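Local coordinates for intergenic-region protein (Escherichia coli CFT073, PDB 2WJ9), which probably shields incoming foreign DNA by counteracting the restriction enzymes of its bacterial host, at residues B[51-54]-B[55-58]; B[72-75]-B[76-80]; B[131-134]-B[135-139]; B[156-159]-B[160-164]. All coordinates share one frame; numbering follows the deposited sequence.

Contact 1: residues B[51-54]-B[55-58]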
loop_
_atom_site.group_PDB
_atom_site.type_symbol
_atom_site.label_atom_id
_atom_site.label_comp_id
_atom_site.label_asym_id
_atom_site.label_seq_id
_atom_site.Cartn_x
_atom_site.Cartn_y
_atom_site.Cartn_z
ATOM N N VAL B 51 -13.879 -16.241 4.448
ATOM C CA VAL B 51 -14.842 -16.249 3.349
ATOM C C VAL B 51 -15.785 -17.447 3.540
ATOM O O VAL B 51 -15.323 -18.567 3.708
ATOM C CB VAL B 51 -14.131 -16.339 1.973
ATOM C CG1 VAL B 51 -15.153 -16.405 0.837
ATOM C CG2 VAL B 51 -13.176 -15.152 1.775
ATOM N N PRO B 52 -17.110 -17.215 3.560
ATOM C CA PRO B 52 -18.060 -18.339 3.691
ATOM C C PRO B 52 -17.912 -19.406 2.609
ATOM O O PRO B 52 -17.565 -19.086 1.472
ATOM C CB PRO B 52 -19.426 -17.659 3.566
ATOM C CG PRO B 52 -19.197 -16.255 3.966
ATOM C CD PRO B 52 -17.806 -15.916 3.517
ATOM N N ASP B 53 -18.188 -20.662 2.960
ATOM C CA ASP B 53 -18.085 -21.769 1.999
ATOM C C ASP B 53 -18.887 -21.471 0.728
ATOM O O ASP B 53 -18.453 -21.798 -0.379
ATOM C CB ASP B 53 -18.534 -23.093 2.630
ATOM C CG ASP B 53 -17.458 -23.724 3.513
ATOM O OD1 ASP B 53 -16.285 -23.291 3.458
ATOM O OD2 ASP B 53 -17.796 -24.661 4.266
ATOM N N GLU B 54 -20.031 -20.817 0.914
ATOM C CA GLU B 54 -20.934 -20.412 -0.170
ATOM C C GLU B 54 -20.228 -19.566 -1.236
ATOM O O GLU B 54 -20.457 -19.746 -2.435
ATOM C CB GLU B 54 -22.103 -19.589 0.401
ATOM C CG GLU B 54 -22.893 -20.256 1.533
ATOM C CD GLU B 54 -23.534 -19.250 2.494
ATOM O OE1 GLU B 54 -22.805 -18.394 3.044
ATOM O OE2 GLU B 54 -24.765 -19.333 2.713
ATOM N N GLN B 55 -19.376 -18.645 -0.783
ATOM C CA GLN B 55 -18.727 -17.654 -1.655
ATOM C C GLN B 55 -17.299 -18.012 -2.054
ATOM O O GLN B 55 -16.645 -17.233 -2.751
ATOM C CB GLN B 55 -18.704 -16.291 -0.964
ATOM C CG GLN B 55 -20.064 -15.785 -0.531
ATOM C CD GLN B 55 -19.978 -14.482 0.246
ATOM O OE1 GLN B 55 -18.888 -13.964 0.503
ATOM N NE2 GLN B 55 -21.130 -13.948 0.629
ATOM N N ARG B 56 -16.815 -19.172 -1.619
ATOM C CA ARG B 56 -15.430 -19.569 -1.891
ATOM C C ARG B 56 -15.092 -19.532 -3.372
ATOM O O ARG B 56 -14.066 -18.984 -3.773
ATOM C CB ARG B 56 -15.155 -20.981 -1.376
ATOM C CG ARG B 56 -14.817 -21.060 0.088
ATOM C CD ARG B 56 -14.167 -22.402 0.436
ATOM N NE ARG B 56 -12.811 -22.509 -0.106
ATOM C CZ ARG B 56 -11.691 -22.626 0.609
ATOM N NH1 ARG B 56 -11.722 -22.678 1.938
ATOM N NH2 ARG B 56 -10.516 -22.711 -0.020
ATOM N N ILE B 57 -15.959 -20.121 -4.186
ATOM C CA ILE B 57 -15.655 -20.296 -5.601
ATOM C C ILE B 57 -15.552 -18.968 -6.373
ATOM O O ILE B 57 -14.851 -18.895 -7.385
ATOM C CB ILE B 57 -16.656 -21.259 -6.282
ATOM C CG1 ILE B 57 -16.165 -21.640 -7.686
ATOM C CG2 ILE B 57 -18.057 -20.651 -6.310
ATOM C CD1 ILE B 57 -14.694 -22.035 -7.745
ATOM N N SER B 58 -16.211 -17.924 -5.876
ATOM C CA SER B 58 -16.163 -16.590 -6.506
ATOM C C SER B 58 -14.995 -15.693 -6.050
ATOM O O SER B 58 -14.770 -14.623 -6.620
ATOM C CB SER B 58 -17.490 -15.869 -6.263
ATOM O OG SER B 58 -18.553 -16.555 -6.897
HETATM O O HOH W 1 -17.803 -22.337 -3.142
HETATM O O HOH W 2 -13.893 -24.486 3.417
#
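Pro52 and Gln55 lie alongside each other, both side chains pointing the same way, so the glutamine amide oxygen comes up beside the proline ring, with Gln55 OE1 3.8 Å from Pro52 CD. Gln55 reaches there because CG stands beside its own backbone N (chi1 -56°) and the chain then extends to the amide. The backbone of the same pair closes a turn: Gln55 N donates to Pro52 O at 2.9 Å. One residue on, Arg56 N makes a weak 3.3 Å bond to Asp53 O, so the chain winds up through overlapping beta turns. A water gives Asp53 O a further donor and accepts from Ile57 N. Asp53 and Arg56 also run side by side, carboxylate and guanidinium planes 48° apart, but their charged groups do not meet: Asp53 OD1 and Arg56 NH1 are 4.8 Å apart. A second water bridges them, donating to Asp53 OD1 at 2.7 Å and accepting weakly from Arg56 NH1. Val51 is the buried member; its CG1 packs 3.9 Å from Gln55 C. The turns join strand 48-50 to helix 59-64, and they rest against strand 93-98, where Val51 touches Leu95 and Thr97 while Arg56 lies on Asn94 and Leu95.

Contact 2: residues B[72-75]-B[76-80]. With SO4 (sulfate ion), chain H.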
loop_
_atom_site.group_PDB
_atom_site.type_symbol
_atom_site.label_atom_id
_atom_site.label_comp_id
_atom_site.label_asym_id
_atom_site.label_seq_id
_atom_site.Cartn_x
_atom_site.Cartn_y
_atom_site.Cartn_z
ATOM N N THR B 72 -4.064 -18.372 -11.703
ATOM C CA THR B 72 -2.822 -19.044 -11.279
ATOM C C THR B 72 -2.327 -18.626 -9.888
ATOM O O THR B 72 -1.377 -19.224 -9.359
ATOM C CB THR B 72 -1.652 -18.793 -12.282
ATOM O OG1 THR B 72 -1.141 -17.460 -12.121
ATOM C CG2 THR B 72 -2.097 -19.016 -13.715
ATOM N N LEU B 73 -2.935 -17.611 -9.288
ATOM C CA LEU B 73 -2.414 -17.080 -8.015
ATOM C C LEU B 73 -2.422 -18.143 -6.893
ATOM O O LEU B 73 -1.440 -18.272 -6.144
ATOM C CB LEU B 73 -3.152 -15.799 -7.598
ATOM C CG LEU B 73 -2.844 -14.557 -8.448
ATOM C CD1 LEU B 73 -3.827 -13.409 -8.144
ATOM C CD2 LEU B 73 -1.403 -14.106 -8.262
ATOM N N GLU B 74 -3.516 -18.897 -6.768
ATOM C CA GLU B 74 -3.593 -19.923 -5.723
ATOM C C GLU B 74 -2.469 -20.984 -5.870
ATOM O O GLU B 74 -1.740 -21.235 -4.912
ATOM C CB GLU B 74 -5.007 -20.535 -5.607
ATOM C CG GLU B 74 -5.068 -21.735 -4.654
ATOM C CD GLU B 74 -6.476 -22.111 -4.195
ATOM O OE1 GLU B 74 -6.718 -23.321 -4.005
ATOM O OE2 GLU B 74 -7.342 -21.223 -4.021
ATOM N N PRO B 75 -2.320 -21.611 -7.058
ATOM C CA PRO B 75 -1.125 -22.434 -7.309
ATOM C C PRO B 75 0.230 -21.759 -7.012
ATOM O O PRO B 75 1.162 -22.427 -6.530
ATOM C CB PRO B 75 -1.232 -22.746 -8.805
ATOM C CG PRO B 75 -2.662 -22.712 -9.083
ATOM C CD PRO B 75 -3.268 -21.687 -8.185
ATOM N N ARG B 76 0.361 -20.474 -7.318
ATOM C CA ARG B 76 1.623 -19.757 -7.056
ATOM C C ARG B 76 1.913 -19.606 -5.550
ATOM O O ARG B 76 3.067 -19.716 -5.124
ATOM C CB ARG B 76 1.651 -18.394 -7.759
ATOM C CG ARG B 76 1.856 -18.495 -9.268
ATOM C CD ARG B 76 1.808 -17.132 -9.958
ATOM N NE ARG B 76 1.536 -17.256 -11.382
ATOM C CZ ARG B 76 2.402 -17.674 -12.297
ATOM N NH1 ARG B 76 3.638 -18.046 -11.961
ATOM N NH2 ARG B 76 2.019 -17.743 -13.566
ATOM N N VAL B 77 0.868 -19.348 -4.758
ATOM C CA VAL B 77 1.005 -19.274 -3.291
ATOM C C VAL B 77 1.496 -20.618 -2.732
ATOM O O VAL B 77 2.444 -20.667 -1.941
ATOM C CB VAL B 77 -0.314 -18.880 -2.587
ATOM C CG1 VAL B 77 -0.150 -18.944 -1.071
ATOM C CG2 VAL B 77 -0.761 -17.459 -3.007
ATOM N N PHE B 78 0.861 -21.710 -3.150
ATOM C CA PHE B 78 1.294 -23.050 -2.723
ATOM C C PHE B 78 2.737 -23.332 -3.171
ATOM O O PHE B 78 3.498 -23.978 -2.448
ATOM C CB PHE B 78 0.339 -24.141 -3.239
ATOM C CG PHE B 78 -0.994 -24.199 -2.512
ATOM C CD1 PHE B 78 -1.051 -24.211 -1.120
ATOM C CD2 PHE B 78 -2.187 -24.298 -3.220
ATOM C CE1 PHE B 78 -2.280 -24.291 -0.451
ATOM C CE2 PHE B 78 -3.418 -24.377 -2.560
ATOM C CZ PHE B 78 -3.467 -24.364 -1.180
ATOM N N GLY B 79 3.103 -22.841 -4.354
ATOM C CA GLY B 79 4.474 -22.956 -4.858
ATOM C C GLY B 79 5.464 -22.260 -3.941
ATOM O O GLY B 79 6.478 -22.837 -3.571
ATOM N N TRP B 80 5.171 -21.015 -3.568
ATOM C CA TRP B 80 6.031 -20.300 -2.612
ATOM C C TRP B 80 6.095 -21.023 -1.255
ATOM O O TRP B 80 7.163 -21.126 -0.655
ATOM C CB TRP B 80 5.603 -18.835 -2.438
ATOM C CG TRP B 80 6.115 -17.944 -3.529
ATOM C CD1 TRP B 80 5.396 -17.399 -4.547
ATOM C CD2 TRP B 80 7.475 -17.528 -3.732
ATOM N NE1 TRP B 80 6.215 -16.651 -5.363
ATOM C CE2 TRP B 80 7.496 -16.716 -4.887
ATOM C CE3 TRP B 80 8.669 -17.746 -3.037
ATOM C CZ2 TRP B 80 8.667 -16.121 -5.367
ATOM C CZ3 TRP B 80 9.847 -17.169 -3.529
ATOM C CH2 TRP B 80 9.829 -16.362 -4.676
HETATM S S SO4 H . 6.589 -18.527 -9.835
HETATM O O1 SO4 H . 7.509 -17.827 -8.934
HETATM O O2 SO4 H . 6.838 -19.964 -9.764
HETATM O O3 SO4 H . 5.237 -18.178 -9.364
HETATM O O4 SO4 H . 6.835 -18.084 -11.216
#
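The amino-terminal part of helix 73-84 holds this contact, in which Thr72 and Arg76, one turn apart, lie alongside each other and point the same way. Arg76 NE donates to Thr72 OG1 at 2.8 Å, the oxygen sitting at the edge of the guanidinium but 20° out of its plane. The threonine hydroxyl, which chi1 of 75° turns to the arginine, is also hydrogen-bonded to Gln69 O, so it passes the arginine's grip back to the preceding chain. The arginine is extended from CG to NE, and its CG lies 3.3 Å from Thr72 O, the carbonyl that also accepts from Arg76 N at 3.0 Å. At another part of the guanidinium edge, Arg76 NH1 donates to sulfate O3 at 3.1 Å; the anion, probably from the crystallisation liquor, is bonded to Arg83 as well. On another side of the helix Glu74 and Phe78 sit next to each other, pointing the same way, Glu74 CG 3.8 Å from Phe78 CE2, with the carboxylate almost perpendicular to the ring (86°). Glu74 OE2 is held by Trp60 NE1, and the phenyl ring meets Trp93 edge-to-face. Such pairings four residues apart are typical of an alpha-helix, and Arg76 and Arg83, two turns apart on one face, make the kind of basic site where a sulfate readily settles.

Contact 3: residues B[131-134]-B[135-139]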
loop_
_atom_site.group_PDB
_atom_site.type_symbol
_atom_site.label_atom_id
_atom_site.label_comp_id
_atom_site.label_asym_id
_atom_site.label_seq_id
_atom_site.Cartn_x
_atom_site.Cartn_y
_atom_site.Cartn_z
ATOM N N SER B 131 3.603 -19.348 13.219
ATOM C CA SER B 131 2.331 -20.072 13.115
ATOM C C SER B 131 1.993 -20.399 11.659
ATOM O O SER B 131 2.474 -19.725 10.740
ATOM C CB SER B 131 1.186 -19.258 13.729
ATOM O OG SER B 131 0.951 -18.063 13.001
ATOM N N PRO B 132 1.189 -21.455 11.435
ATOM C CA PRO B 132 0.647 -21.674 10.087
ATOM C C PRO B 132 -0.013 -20.433 9.456
ATOM O O PRO B 132 0.243 -20.162 8.272
ATOM C CB PRO B 132 -0.348 -22.816 10.303
ATOM C CG PRO B 132 0.265 -23.607 11.428
ATOM C CD PRO B 132 0.810 -22.549 12.354
ATOM N N GLU B 133 -0.819 -19.684 10.218
ATOM C CA GLU B 133 -1.421 -18.427 9.694
ATOM C C GLU B 133 -0.357 -17.474 9.164
ATOM O O GLU B 133 -0.473 -16.962 8.043
ATOM C CB GLU B 133 -2.289 -17.638 10.723
ATOM C CG GLU B 133 -3.213 -16.553 10.017
ATOM C CD GLU B 133 -3.481 -15.225 10.780
ATOM O OE1 GLU B 133 -2.928 -14.986 11.871
ATOM O OE2 GLU B 133 -4.278 -14.387 10.250
ATOM N N ALA B 134 0.664 -17.212 9.981
ATOM C CA ALA B 134 1.719 -16.264 9.603
ATOM C C ALA B 134 2.508 -16.718 8.364
ATOM O O ALA B 134 2.841 -15.902 7.496
ATOM C CB ALA B 134 2.655 -16.000 10.775
ATOM N N ALA B 135 2.804 -18.018 8.287
ATOM C CA ALA B 135 3.418 -18.603 7.086
ATOM C C ALA B 135 2.610 -18.327 5.810
ATOM O O ALA B 135 3.169 -17.941 4.778
ATOM C CB ALA B 135 3.609 -20.102 7.274
ATOM N N GLY B 136 1.295 -18.525 5.883
ATOM C CA GLY B 136 0.405 -18.232 4.761
ATOM C C GLY B 136 0.431 -16.763 4.342
ATOM O O GLY B 136 0.442 -16.442 3.143
ATOM N N ILE B 137 0.435 -15.865 5.326
ATOM C CA ILE B 137 0.559 -14.427 5.043
ATOM C C ILE B 137 1.873 -14.154 4.286
ATOM O O ILE B 137 1.878 -13.483 3.250
ATOM C CB ILE B 137 0.457 -13.584 6.335
ATOM C CG1 ILE B 137 -0.970 -13.666 6.914
ATOM C CG2 ILE B 137 0.851 -12.147 6.057
ATOM C CD1 ILE B 137 -1.116 -13.079 8.314
ATOM N N ALA B 138 2.966 -14.732 4.782
ATOM C CA ALA B 138 4.291 -14.619 4.157
ATOM C C ALA B 138 4.314 -15.130 2.714
ATOM O O ALA B 138 4.827 -14.442 1.818
ATOM C CB ALA B 138 5.336 -15.349 4.998
ATOM N N ALA B 139 3.753 -16.314 2.475
ATOM C CA ALA B 139 3.682 -16.861 1.115
ATOM C C ALA B 139 2.880 -15.962 0.153
ATOM O O ALA B 139 3.260 -15.779 -1.013
ATOM C CB ALA B 139 3.117 -18.272 1.130
#
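This is a buried helix start: Ser131 caps helix 132-151 and Pro132 and Glu133 open it; the three carbonyls are taken up by Ala135, Gly136 and Ile137 of the next turn. As the N-cap, Ser131 accepts through OG from Ala134 N at 3.2 Å with a fairly straight N-H (163°), while its carbonyl O receives Ala135 N at 3.0 Å; OG is also bonded to Glu172, which ties the cap to the chain ahead of helix 173-180. Glu133 and Ile137 cross at a slant, the tip of the isoleucine reaching the carboxylate, with Ile137 CD1 3.9 Å from Glu133 OE2. This carboxylate is buried, yet it has polar partners: OE1 is bonded to His170 NE2 and OE2, weakly, to Tyr166 OH. Elsewhere the turns carry alanine and glycine, small enough for neighbours to come near: Ala135 packs on Trp117 and Leu119, Ala134 on Ile176 and Ala138 on Ile179. A serine N-cap followed by proline in the first helical position, where no backbone N-H is needed, and then glutamate is a classic way to begin an alpha-helix.

Contact 4: residues B[156-159]-B[160-164]; sequences MTVH and YYRLR
One face of the Arg162 guanidinium is covered by Val158, whose CG1 sits 3.3 Å above the plane, offset toward its rim and 3.4 Å from Arg162 CZ. The two side chains run the same way along the helix; an arginine extended from CG to NE lays its flat end over the valine methyl. Arg162 NH1 is hydrogen-bonded to Ser35 O, outside the helix. Tyr161 lies alongside Thr157 in similar fashion, Thr157 CG2 meeting Tyr161 CE1 at 3.6 Å, and Arg164 NH1 lies at the edge of that tyrosine ring, in its plane. Thr157 turns this methyl to the ring because CG2 is anti to the backbone N, leaving OG1 to bond Ala36 O of the second subunit. The His159 ring stacks with Phe64 and is held through NE2 by His63 O. Beneath these groups Tyr161 N bonds Thr157 O, and Arg162 N bonds Val158 O at 2.9 Å. Helix 154-168 leans on helix 132-151 through Met156, Tyr160 and Leu163, and it also meets the second subunit: both tyrosine hydroxyls bond Glu40 of that subunit, and Arg164 forms a salt bridge with Asp165 of the second subunit.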
loop_
_atom_site.group_PDB
_atom_site.type_symbol
_atom_site.label_atom_id
_atom_site.label_comp_id
_atom_site.label_asym_id
_atom_site.label_seq_id
_atom_site.Cartn_x
_atom_site.Cartn_y
_atom_site.Cartn_z
ATOM N N MET B 156 -2.389 -5.480 -8.662
ATOM C CA MET B 156 -1.628 -6.495 -7.905
ATOM C C MET B 156 -0.779 -5.805 -6.827
ATOM O O MET B 156 -0.708 -6.283 -5.680
ATOM C CB MET B 156 -0.756 -7.347 -8.839
ATOM C CG MET B 156 -0.051 -8.535 -8.166
ATOM S SD MET B 156 -1.008 -10.031 -7.833
ATOM C CE MET B 156 -1.915 -9.609 -6.339
ATOM N N THR B 157 -0.153 -4.689 -7.208
ATOM C CA THR B 157 0.595 -3.823 -6.274
ATOM C C THR B 157 -0.265 -3.404 -5.071
ATOM O O THR B 157 0.180 -3.443 -3.917
ATOM C CB THR B 157 1.139 -2.539 -6.976
ATOM O OG1 THR B 157 1.599 -2.835 -8.304
ATOM C CG2 THR B 157 2.278 -1.897 -6.171
ATOM N N VAL B 158 -1.506 -2.997 -5.333
ATOM C CA VAL B 158 -2.394 -2.614 -4.245
ATOM C C VAL B 158 -2.703 -3.774 -3.280
ATOM O O VAL B 158 -2.676 -3.575 -2.067
ATOM C CB VAL B 158 -3.676 -1.961 -4.782
ATOM C CG1 VAL B 158 -4.722 -1.822 -3.677
ATOM C CG2 VAL B 158 -3.340 -0.609 -5.432
ATOM N N HIS B 159 -2.961 -4.970 -3.807
ATOM C CA HIS B 159 -3.083 -6.172 -2.966
ATOM C C HIS B 159 -1.835 -6.386 -2.085
ATOM O O HIS B 159 -1.952 -6.714 -0.899
ATOM C CB HIS B 159 -3.385 -7.425 -3.808
ATOM C CG HIS B 159 -4.850 -7.678 -4.010
ATOM N ND1 HIS B 159 -5.717 -7.903 -2.961
ATOM C CD2 HIS B 159 -5.601 -7.741 -5.137
ATOM C CE1 HIS B 159 -6.941 -8.076 -3.431
ATOM N NE2 HIS B 159 -6.899 -7.990 -4.749
ATOM N N TYR B 160 -0.646 -6.183 -2.652
ATOM C CA TYR B 160 0.586 -6.284 -1.872
ATOM C C TYR B 160 0.638 -5.277 -0.717
ATOM O O TYR B 160 0.893 -5.656 0.429
ATOM C CB TYR B 160 1.819 -6.112 -2.763
ATOM C CG TYR B 160 3.125 -6.163 -1.984
ATOM C CD1 TYR B 160 3.547 -7.348 -1.400
ATOM C CD2 TYR B 160 3.908 -5.029 -1.802
ATOM C CE1 TYR B 160 4.723 -7.416 -0.666
ATOM C CE2 TYR B 160 5.109 -5.084 -1.071
ATOM C CZ TYR B 160 5.505 -6.288 -0.501
ATOM O OH TYR B 160 6.691 -6.370 0.228
ATOM N N TYR B 161 0.384 -4.000 -1.011
ATOM C CA TYR B 161 0.418 -2.959 0.034
ATOM C C TYR B 161 -0.645 -3.223 1.127
ATOM O O TYR B 161 -0.397 -3.030 2.313
ATOM C CB TYR B 161 0.257 -1.545 -0.569
ATOM C CG TYR B 161 1.525 -0.957 -1.178
ATOM C CD1 TYR B 161 1.613 -0.698 -2.537
ATOM C CD2 TYR B 161 2.631 -0.634 -0.385
ATOM C CE1 TYR B 161 2.769 -0.162 -3.102
ATOM C CE2 TYR B 161 3.791 -0.094 -0.948
ATOM C CZ TYR B 161 3.851 0.129 -2.306
ATOM O OH TYR B 161 4.983 0.659 -2.886
ATOM N N ARG B 162 -1.815 -3.697 0.727
ATOM C CA ARG B 162 -2.908 -3.926 1.683
ATOM C C ARG B 162 -2.612 -5.084 2.648
ATOM O O ARG B 162 -2.822 -4.966 3.857
ATOM C CB ARG B 162 -4.234 -4.113 0.945
ATOM C CG ARG B 162 -4.768 -2.782 0.415
ATOM C CD ARG B 162 -5.967 -2.932 -0.486
ATOM N NE ARG B 162 -6.535 -1.622 -0.804
ATOM C CZ ARG B 162 -7.504 -1.406 -1.685
ATOM N NH1 ARG B 162 -8.030 -2.411 -2.376
ATOM N NH2 ARG B 162 -7.945 -0.167 -1.870
ATOM N N LEU B 163 -2.105 -6.186 2.115
ATOM C CA LEU B 163 -1.669 -7.314 2.959
ATOM C C LEU B 163 -0.425 -6.976 3.794
ATOM O O LEU B 163 -0.316 -7.401 4.953
ATOM C CB LEU B 163 -1.432 -8.569 2.112
ATOM C CG LEU B 163 -1.086 -9.863 2.866
ATOM C CD1 LEU B 163 -2.216 -10.277 3.814
ATOM C CD2 LEU B 163 -0.750 -10.980 1.863
ATOM N N ARG B 164 0.517 -6.232 3.208
ATOM C CA ARG B 164 1.694 -5.757 3.935
ATOM C C ARG B 164 1.294 -4.982 5.194
ATOM O O ARG B 164 1.884 -5.174 6.245
ATOM C CB ARG B 164 2.603 -4.908 3.022
ATOM C CG ARG B 164 3.832 -4.260 3.684
ATOM C CD ARG B 164 4.643 -3.524 2.601
ATOM N NE ARG B 164 5.758 -2.700 3.073
ATOM C CZ ARG B 164 5.766 -1.370 3.174
ATOM N NH1 ARG B 164 4.693 -0.642 2.878
ATOM N NH2 ARG B 164 6.869 -0.755 3.583
#

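In the fold
Contacts 3 and 4 are buried, contact 2 is partly buried, and contact 1 lies at the surface, its centre about 17 Å from that of the chain. Chemistry follows place: a water bridges the opposite charges in contact 1, a sulfate, probably from the crystal liquor, binds Arg76 of contact 2, while contacts 3 and 4 give their buried polar ends protein partners, those of contact 4 partly from the second subunit. Contacts 2, 3 and 4 touch one another. Ala139 CB packs 4.0 Å from Val77 O, Leu73 CD2 4.1 Å from Met156 SD, and Leu163 CD2 3.9 Å from Ile137 O, which brings three helices together; contact 1 touches none of them.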